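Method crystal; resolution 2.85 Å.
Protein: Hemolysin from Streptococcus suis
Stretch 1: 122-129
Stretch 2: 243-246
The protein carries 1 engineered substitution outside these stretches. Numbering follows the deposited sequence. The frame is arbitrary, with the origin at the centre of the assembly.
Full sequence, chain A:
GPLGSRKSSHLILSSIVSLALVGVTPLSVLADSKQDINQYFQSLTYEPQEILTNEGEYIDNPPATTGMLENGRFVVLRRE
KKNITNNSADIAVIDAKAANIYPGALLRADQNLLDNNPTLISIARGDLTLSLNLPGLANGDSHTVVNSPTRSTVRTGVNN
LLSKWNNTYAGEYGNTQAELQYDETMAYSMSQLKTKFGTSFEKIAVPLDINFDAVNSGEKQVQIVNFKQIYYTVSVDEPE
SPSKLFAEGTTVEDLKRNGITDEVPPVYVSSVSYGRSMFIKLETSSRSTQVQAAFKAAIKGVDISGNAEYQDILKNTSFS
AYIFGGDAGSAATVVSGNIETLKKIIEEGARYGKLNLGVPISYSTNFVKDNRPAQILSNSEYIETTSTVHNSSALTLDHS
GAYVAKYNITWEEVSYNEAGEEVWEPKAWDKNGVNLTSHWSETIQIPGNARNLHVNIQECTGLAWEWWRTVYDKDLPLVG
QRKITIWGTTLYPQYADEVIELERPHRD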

# COMPACT_ATOMS: atom_id res chain seq x y z
N SER A 122 16.97 31.96 12.08
CA SER A 122 17.12 33.21 11.35
C SER A 122 18.35 33.99 11.81
O SER A 122 18.25 34.91 12.61
N ILE A 123 19.51 33.60 11.29
CA ILE A 123 20.77 34.26 11.63
C ILE A 123 21.42 34.80 10.36
O ILE A 123 20.99 34.48 9.25
N ALA A 124 22.45 35.63 10.52
CA ALA A 124 23.19 36.15 9.39
C ALA A 124 23.66 35.00 8.50
O ALA A 124 24.55 34.23 8.88
N ARG A 125 23.06 34.89 7.32
CA ARG A 125 23.34 33.77 6.42
C ARG A 125 24.50 34.05 5.48
O ARG A 125 24.68 35.17 5.02
N GLY A 126 25.28 33.01 5.19
CA GLY A 126 26.39 33.12 4.26
C GLY A 126 25.94 32.84 2.84
O GLY A 126 25.19 31.90 2.59
N ASP A 127 26.40 33.67 1.90
CA ASP A 127 26.04 33.52 0.50
C ASP A 127 26.28 32.09 0.01
O ASP A 127 27.35 31.53 0.22
N LEU A 128 25.27 31.51 -0.63
CA LEU A 128 25.37 30.13 -1.11
C LEU A 128 24.81 29.97 -2.52
O LEU A 128 23.98 30.75 -2.96
N THR A 129 25.27 28.93 -3.21
CA THR A 129 24.88 28.71 -4.60
C THR A 129 23.79 27.66 -4.75
O THR A 129 23.88 26.56 -4.18
N SER A 243 31.71 27.69 8.16
CA SER A 243 32.05 29.09 8.00
C SER A 243 31.52 29.60 6.66
O SER A 243 30.95 30.69 6.58
N LYS A 244 31.72 28.80 5.61
CA LYS A 244 31.18 29.12 4.30
C LYS A 244 29.67 29.21 4.36
O LYS A 244 29.05 30.01 3.66
N LEU A 245 29.07 28.38 5.21
CA LEU A 245 27.62 28.39 5.38
C LEU A 245 27.14 29.67 6.06
O LEU A 245 26.41 30.46 5.47
N PHE A 246 27.57 29.87 7.30
CA PHE A 246 27.19 31.07 8.05
C PHE A 246 27.68 32.34 7.36
O PHE A 246 27.09 33.40 7.51

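The contact is centred on a residue with no side chain: Gly126 lies against the backbone of the 243–246 segment, its CA 4.4 Å from the CA of Phe246. A CB on Gly126 in the ideal position would point toward this segment and fall 2.2 Å from Leu245 O and 2.8 Å from Lys244 O, both clashes, so the close approach depends on glycine. It brings Gly126 N within 2.8 Å of Leu245 O, a hydrogen bond weakened by its 123° angle at the hydrogen. Nearby, Ala124 O and Phe246 O stand 3.0 Å apart, two acceptors that cannot bond to each other.

Apolar side chains pack around this backbone junction. Ile123 (t, t) points toward the other stretch and sets CG2 4.1 Å from Phe246 CD2, meeting the edge of the ring rather than its face; Phe246 itself starts away from the first stretch, with chi1 m and chi2 at 97°. Leu245 (t, p) also starts away, but its end returns, placing CD1 4.3 Å from CD2 of Leu128 (p, p). Leu245 CD1 also lies 3.7 Å from Arg125 NH2, at the edge of the guanidinium and near its plane. Arg125 starts away and folds back through three successive m rotamers, while its NH1 and NH2 are hydrogen-bonded elsewhere in the structure.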

# COMPACT_ATOMS: atom_id res chain seq x y z
CB SER A 122 15.86 34.08 11.50
OG SER A 122 15.54 34.28 12.86
CB ILE A 123 21.74 33.29 12.32
CG1 ILE A 123 22.88 34.05 13.01
CG2 ILE A 123 22.29 32.28 11.32
CD1 ILE A 123 23.93 33.16 13.61
CB ALA A 124 24.38 36.97 9.86
CB ARG A 125 22.08 33.42 5.62
CG ARG A 125 20.90 32.98 6.47
CD ARG A 125 21.26 31.77 7.32
NE ARG A 125 21.94 30.75 6.53
CZ ARG A 125 21.32 29.84 5.78
NH1 ARG A 125 19.99 29.84 5.71
NH2 ARG A 125 22.02 28.95 5.10
CB ASP A 127 26.83 34.50 -0.36
CG ASP A 127 26.66 35.94 0.08
OD1 ASP A 127 25.77 36.21 0.92
OD2 ASP A 127 27.41 36.81 -0.40
CB LEU A 128 24.69 29.17 -0.13
CG LEU A 128 23.41 29.64 0.57
CD1 LEU A 128 22.30 29.92 -0.43
CD2 LEU A 128 22.96 28.62 1.61
CB THR A 129 26.09 28.30 -5.47
OG1 THR A 129 27.13 29.28 -5.34
CG2 THR A 129 25.69 28.18 -6.93
CB SER A 243 33.57 29.29 8.08
OG SER A 243 34.23 28.53 7.08
CB LYS A 244 31.60 28.07 3.27
CG LYS A 244 30.95 28.26 1.90
CD LYS A 244 31.12 27.03 1.03
CE LYS A 244 30.32 27.15 -0.25
NZ LYS A 244 30.36 25.90 -1.06
CB LEU A 245 27.16 27.16 6.18
CG LEU A 245 25.65 26.94 6.26
CD1 LEU A 245 25.05 26.86 4.87
CD2 LEU A 245 25.33 25.69 7.07
CB PHE A 246 27.74 31.01 9.48
CG PHE A 246 27.08 29.98 10.34
CD1 PHE A 246 27.64 28.72 10.52
CD2 PHE A 246 25.88 30.26 10.98
CE1 PHE A 246 27.03 27.77 11.31
CE2 PHE A 246 25.26 29.32 11.78
CZ PHE A 246 25.84 28.07 11.94